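Local coordinates for segregation and condensation protein A (Pyrococcus furiosus, PDB 5XNS) that probably serves as the kleisin subunit of the SMC condensin complex, its C-terminal domain, the part modelled here, binding another protein chain, at residues F42-E55 with E59-M70. Sequence-based numbering, arbitrary orientation.
Sequences FLYLLFLENMGRVE and EEPFGEILVVPM
Arg-53 O receives the backbone N-H of Met-70 at 2.7 Å (N to O), with the donor standing 46° out of the carbonyl plane, and the CA of Pro-69 comes close to the same oxygen. Two residues further along, Glu-55 and Val-68 exchange a pair of backbone bonds, both nearly straight: Glu-55 N to Val-68 O is 2.7 Å and Val-68 N to Glu-55 O is 3.0 Å. Between these links Val-54 faces Pro-69 as a non-hydrogen-bonded pair. This is the antiparallel hairpin of strands 54-58 and 65-69, packed against helix 35-50 in a winged-helix-like unit, the C-terminal domain expected of a kleisin. The helix ends in a Schellman motif, Gly-52 taking positive phi, and after Arg-53 the chain enters strand 54-58.

On the side of the sheet that carries Val-54, Val-67 fills the angle between strand and helix. Its two methyls pair off with those of Leu-45: CG1 meets Leu-45 CD2 and CG2 meets Leu-45 CD1, both at 4.0 Å, while CG1 also touches Val-54 CB. Further along, Ile-65 CD1 approaches the Phe-42 ring obliquely, and Leu-46 CD1 sits over the centre of one ring face. Phe-42 also packs on an apolar side chain of the partner protein.

The other side carries Glu-55 and Val-68. Met-70, bent at chi2 (-89°) and chi3, folds back so that SD lies 3.4 Å from Glu-55 CB, and the thioether crosses the extended glutamate at a slant, CE coming to 3.9 Å from Glu-55 OE2.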
loop_
_atom_site.group_PDB
_atom_site.type_symbol
_atom_site.label_atom_id
_atom_site.label_comp_id
_atom_site.label_asym_id
_atom_site.label_seq_id
_atom_site.Cartn_x
_atom_site.Cartn_y
_atom_site.Cartn_z
ATOM N N PHE B 42 -14.302 22.319 3.810
ATOM C CA PHE B 42 -14.242 21.635 2.524
ATOM C C PHE B 42 -15.136 20.394 2.532
ATOM O O PHE B 42 -15.958 20.192 1.623
ATOM C CB PHE B 42 -12.783 21.286 2.221
ATOM C CG PHE B 42 -12.539 20.755 0.836
ATOM C CD1 PHE B 42 -13.156 21.329 -0.272
ATOM C CD2 PHE B 42 -11.645 19.702 0.634
ATOM C CE1 PHE B 42 -12.916 20.837 -1.551
ATOM C CE2 PHE B 42 -11.385 19.212 -0.640
ATOM C CZ PHE B 42 -12.020 19.780 -1.739
ATOM N N LEU B 43 -15.039 19.591 3.599
ATOM C CA LEU B 43 -15.821 18.359 3.701
ATOM C C LEU B 43 -17.317 18.644 3.693
ATOM O O LEU B 43 -18.081 17.992 2.969
ATOM C CB LEU B 43 -15.435 17.601 4.972
ATOM C CG LEU B 43 -16.042 16.214 5.201
ATOM C CD1 LEU B 43 -15.559 15.238 4.155
ATOM C CD2 LEU B 43 -15.641 15.723 6.587
ATOM N N TYR B 44 -17.755 19.613 4.501
ATOM C CA TYR B 44 -19.176 19.936 4.572
ATOM C C TYR B 44 -19.702 20.383 3.211
ATOM O O TYR B 44 -20.822 20.025 2.817
ATOM C CB TYR B 44 -19.400 21.005 5.645
ATOM C CG TYR B 44 -19.204 20.476 7.064
ATOM C CD1 TYR B 44 -18.904 19.139 7.289
ATOM C CD2 TYR B 44 -19.337 21.303 8.163
ATOM C CE1 TYR B 44 -18.732 18.644 8.565
ATOM C CE2 TYR B 44 -19.167 20.820 9.448
ATOM C CZ TYR B 44 -18.865 19.489 9.645
ATOM O OH TYR B 44 -18.687 18.996 10.926
ATOM N N LEU B 45 -18.893 21.140 2.462
ATOM C CA LEU B 45 -19.278 21.493 1.104
ATOM C C LEU B 45 -19.370 20.249 0.218
ATOM O O LEU B 45 -20.319 20.106 -0.564
ATOM C CB LEU B 45 -18.298 22.515 0.538
ATOM C CG LEU B 45 -18.393 23.889 1.203
ATOM C CD1 LEU B 45 -17.189 24.732 0.827
ATOM C CD2 LEU B 45 -19.716 24.613 0.858
ATOM N N LEU B 46 -18.435 19.308 0.366
ATOM C CA LEU B 46 -18.526 18.098 -0.450
ATOM C C LEU B 46 -19.757 17.281 -0.084
ATOM O O LEU B 46 -20.375 16.664 -0.961
ATOM C CB LEU B 46 -17.256 17.262 -0.320
ATOM C CG LEU B 46 -16.061 18.023 -0.878
ATOM C CD1 LEU B 46 -14.773 17.544 -0.207
ATOM C CD2 LEU B 46 -15.991 17.897 -2.386
ATOM N N PHE B 47 -20.116 17.249 1.209
ATOM C CA PHE B 47 -21.388 16.648 1.613
ATOM C C PHE B 47 -22.558 17.331 0.905
ATOM O O PHE B 47 -23.444 16.669 0.345
ATOM C CB PHE B 47 -21.564 16.737 3.134
ATOM C CG PHE B 47 -20.664 15.804 3.930
ATOM C CD1 PHE B 47 -19.848 14.874 3.302
ATOM C CD2 PHE B 47 -20.639 15.871 5.317
ATOM C CE1 PHE B 47 -19.034 14.017 4.040
ATOM C CE2 PHE B 47 -19.829 15.026 6.062
ATOM C CZ PHE B 47 -19.029 14.098 5.425
ATOM N N LEU B 48 -22.574 18.666 0.919
ATOM C CA LEU B 48 -23.665 19.388 0.280
ATOM C C LEU B 48 -23.673 19.144 -1.222
ATOM O O LEU B 48 -24.739 19.072 -1.842
ATOM C CB LEU B 48 -23.569 20.882 0.603
ATOM C CG LEU B 48 -24.024 21.277 2.025
ATOM C CD1 LEU B 48 -23.573 22.676 2.363
ATOM C CD2 LEU B 48 -25.536 21.159 2.205
ATOM N N GLU B 49 -22.499 19.003 -1.829
ATOM C CA GLU B 49 -22.481 18.797 -3.269
ATOM C C GLU B 49 -22.953 17.396 -3.633
ATOM O O GLU B 49 -23.647 17.225 -4.637
ATOM C CB GLU B 49 -21.092 19.058 -3.837
ATOM C CG GLU B 49 -21.075 18.937 -5.350
ATOM C CD GLU B 49 -19.785 19.398 -5.957
ATOM O OE1 GLU B 49 -18.721 18.995 -5.433
ATOM O OE2 GLU B 49 -19.844 20.164 -6.952
ATOM N N ASN B 50 -22.620 16.396 -2.815
ATOM C CA ASN B 50 -23.071 15.042 -3.105
ATOM C C ASN B 50 -24.586 14.921 -2.992
ATOM O O ASN B 50 -25.181 14.046 -3.626
ATOM C CB ASN B 50 -22.381 14.051 -2.168
ATOM C CG ASN B 50 -22.318 12.657 -2.754
ATOM O OD1 ASN B 50 -21.613 12.417 -3.743
ATOM N ND2 ASN B 50 -23.070 11.738 -2.168
ATOM N N MET B 51 -25.219 15.778 -2.193
ATOM C CA MET B 51 -26.671 15.826 -2.080
ATOM C C MET B 51 -27.319 16.760 -3.094
ATOM O O MET B 51 -28.541 16.930 -3.058
ATOM C CB MET B 51 -27.096 16.270 -0.676
ATOM C CG MET B 51 -26.601 15.407 0.447
ATOM S SD MET B 51 -27.027 16.148 2.047
ATOM C CE MET B 51 -25.927 17.536 2.148
ATOM N N GLY B 52 -26.537 17.375 -3.978
ATOM C CA GLY B 52 -27.094 18.250 -4.985
ATOM C C GLY B 52 -27.524 19.617 -4.499
ATOM O O GLY B 52 -28.234 20.315 -5.226
ATOM N N ARG B 53 -27.105 20.040 -3.299
ATOM C CA ARG B 53 -27.533 21.335 -2.776
ATOM C C ARG B 53 -26.595 22.481 -3.126
ATOM O O ARG B 53 -27.040 23.640 -3.133
ATOM C CB ARG B 53 -27.722 21.270 -1.262
ATOM C CG ARG B 53 -28.641 20.170 -0.833
ATOM C CD ARG B 53 -29.163 20.386 0.575
ATOM N NE ARG B 53 -30.086 19.313 0.937
ATOM C CZ ARG B 53 -31.352 19.235 0.517
ATOM N NH1 ARG B 53 -31.864 20.178 -0.275
ATOM N NH2 ARG B 53 -32.121 18.201 0.898
ATOM N N VAL B 54 -25.318 22.205 -3.413
ATOM C CA VAL B 54 -24.400 23.211 -3.925
ATOM C C VAL B 54 -23.605 22.597 -5.067
ATOM O O VAL B 54 -23.522 21.377 -5.216
ATOM C CB VAL B 54 -23.425 23.764 -2.859
ATOM C CG1 VAL B 54 -24.177 24.210 -1.617
ATOM C CG2 VAL B 54 -22.351 22.715 -2.527
ATOM N N GLU B 55 -23.001 23.468 -5.864
ATOM C CA GLU B 55 -22.041 23.090 -6.886
ATOM C C GLU B 55 -20.688 23.701 -6.539
ATOM O O GLU B 55 -20.608 24.889 -6.212
ATOM C CB GLU B 55 -22.517 23.568 -8.247
ATOM C CG GLU B 55 -21.432 23.785 -9.259
ATOM C CD GLU B 55 -21.953 23.586 -10.677
ATOM O OE1 GLU B 55 -21.141 23.219 -11.564
ATOM O OE2 GLU B 55 -23.184 23.768 -10.880
ATOM N N GLU B 59 -11.480 25.486 -11.742
ATOM C CA GLU B 59 -11.027 25.417 -13.130
ATOM C C GLU B 59 -9.763 24.578 -13.269
ATOM O O GLU B 59 -9.690 23.695 -14.130
ATOM C CB GLU B 59 -10.793 26.826 -13.680
ATOM C CG GLU B 59 -12.002 27.746 -13.576
ATOM C CD GLU B 59 -13.257 27.168 -14.227
ATOM O OE1 GLU B 59 -13.139 26.486 -15.270
ATOM O OE2 GLU B 59 -14.368 27.402 -13.699
ATOM N N GLU B 60 -8.761 24.841 -12.433
ATOM C CA GLU B 60 -7.470 24.173 -12.502
ATOM C C GLU B 60 -7.182 23.449 -11.184
ATOM O O GLU B 60 -7.653 23.869 -10.121
ATOM C CB GLU B 60 -6.351 25.187 -12.793
ATOM C CG GLU B 60 -5.981 26.058 -11.593
ATOM C CD GLU B 60 -5.484 27.457 -11.962
ATOM O OE1 GLU B 60 -6.174 28.439 -11.586
ATOM O OE2 GLU B 60 -4.403 27.575 -12.593
ATOM N N PRO B 61 -6.414 22.362 -11.221
ATOM C CA PRO B 61 -6.103 21.641 -9.978
ATOM C C PRO B 61 -5.409 22.556 -8.979
ATOM O O PRO B 61 -4.495 23.311 -9.330
ATOM C CB PRO B 61 -5.180 20.509 -10.445
ATOM C CG PRO B 61 -5.490 20.340 -11.918
ATOM C CD PRO B 61 -5.816 21.723 -12.408
ATOM N N PHE B 62 -5.877 22.507 -7.730
ATOM C CA PHE B 62 -5.381 23.357 -6.646
ATOM C C PHE B 62 -5.581 24.839 -6.934
ATOM O O PHE B 62 -4.888 25.686 -6.359
ATOM C CB PHE B 62 -3.912 23.067 -6.340
ATOM C CG PHE B 62 -3.645 21.629 -6.046
ATOM C CD1 PHE B 62 -4.071 21.062 -4.852
ATOM C CD2 PHE B 62 -2.972 20.829 -6.959
ATOM C CE1 PHE B 62 -3.820 19.723 -4.574
ATOM C CE2 PHE B 62 -2.724 19.488 -6.688
ATOM C CZ PHE B 62 -3.150 18.936 -5.497
ATOM N N GLY B 63 -6.520 25.162 -7.822
ATOM C CA GLY B 63 -6.858 26.537 -8.109
ATOM C C GLY B 63 -7.990 27.010 -7.234
ATOM O O GLY B 63 -8.551 26.261 -6.430
ATOM N N GLU B 64 -8.320 28.289 -7.392
ATOM C CA GLU B 64 -9.405 28.877 -6.625
ATOM C C GLU B 64 -10.662 28.022 -6.718
ATOM O O GLU B 64 -11.047 27.572 -7.798
ATOM C CB GLU B 64 -9.691 30.301 -7.118
ATOM C CG GLU B 64 -10.849 30.960 -6.378
ATOM C CD GLU B 64 -10.595 32.418 -6.039
ATOM O OE1 GLU B 64 -10.798 33.289 -6.922
ATOM O OE2 GLU B 64 -10.171 32.679 -4.886
ATOM N N ILE B 65 -11.294 27.802 -5.571
ATOM C CA ILE B 65 -12.530 27.047 -5.455
ATOM C C ILE B 65 -13.675 28.021 -5.184
ATOM O O ILE B 65 -13.558 28.893 -4.317
ATOM C CB ILE B 65 -12.414 26.006 -4.330
ATOM C CG1 ILE B 65 -11.222 25.081 -4.597
ATOM C CG2 ILE B 65 -13.717 25.237 -4.179
ATOM C CD1 ILE B 65 -10.846 24.186 -3.407
ATOM N N LEU B 66 -14.778 27.868 -5.919
ATOM C CA LEU B 66 -15.980 28.677 -5.755
ATOM C C LEU B 66 -17.180 27.782 -5.478
ATOM O O LEU B 66 -17.201 26.605 -5.841
ATOM C CB LEU B 66 -16.277 29.522 -6.994
ATOM C CG LEU B 66 -15.111 30.325 -7.544
ATOM C CD1 LEU B 66 -15.449 30.745 -8.955
ATOM C CD2 LEU B 66 -14.833 31.538 -6.656
ATOM N N VAL B 67 -18.202 28.367 -4.860
ATOM C CA VAL B 67 -19.387 27.640 -4.428
ATOM C C VAL B 67 -20.630 28.358 -4.932
ATOM O O VAL B 67 -20.758 29.579 -4.770
ATOM C CB VAL B 67 -19.448 27.514 -2.894
ATOM C CG1 VAL B 67 -20.643 26.646 -2.481
ATOM C CG2 VAL B 67 -18.127 26.956 -2.353
ATOM N N VAL B 68 -21.557 27.599 -5.501
ATOM C CA VAL B 68 -22.847 28.145 -5.897
ATOM C C VAL B 68 -23.930 27.234 -5.341
ATOM O O VAL B 68 -23.845 26.010 -5.508
ATOM C CB VAL B 68 -22.951 28.278 -7.424
ATOM C CG1 VAL B 68 -24.343 28.746 -7.823
ATOM C CG2 VAL B 68 -21.897 29.239 -7.929
ATOM N N PRO B 69 -24.948 27.767 -4.662
ATOM C CA PRO B 69 -26.044 26.906 -4.197
ATOM C C PRO B 69 -26.939 26.489 -5.356
ATOM O O PRO B 69 -27.000 27.153 -6.393
ATOM C CB PRO B 69 -26.790 27.787 -3.188
ATOM C CG PRO B 69 -26.485 29.193 -3.618
ATOM C CD PRO B 69 -25.083 29.158 -4.192
ATOM N N MET B 70 -27.589 25.340 -5.186
ATOM C CA MET B 70 -28.511 24.799 -6.190
ATOM C C MET B 70 -29.931 24.778 -5.651
ATOM O O MET B 70 -30.143 24.886 -4.435
ATOM C CB MET B 70 -28.123 23.377 -6.617
ATOM C CG MET B 70 -26.634 23.140 -6.696
ATOM S SD MET B 70 -25.955 23.531 -8.316
ATOM C CE MET B 70 -26.099 21.930 -9.116
#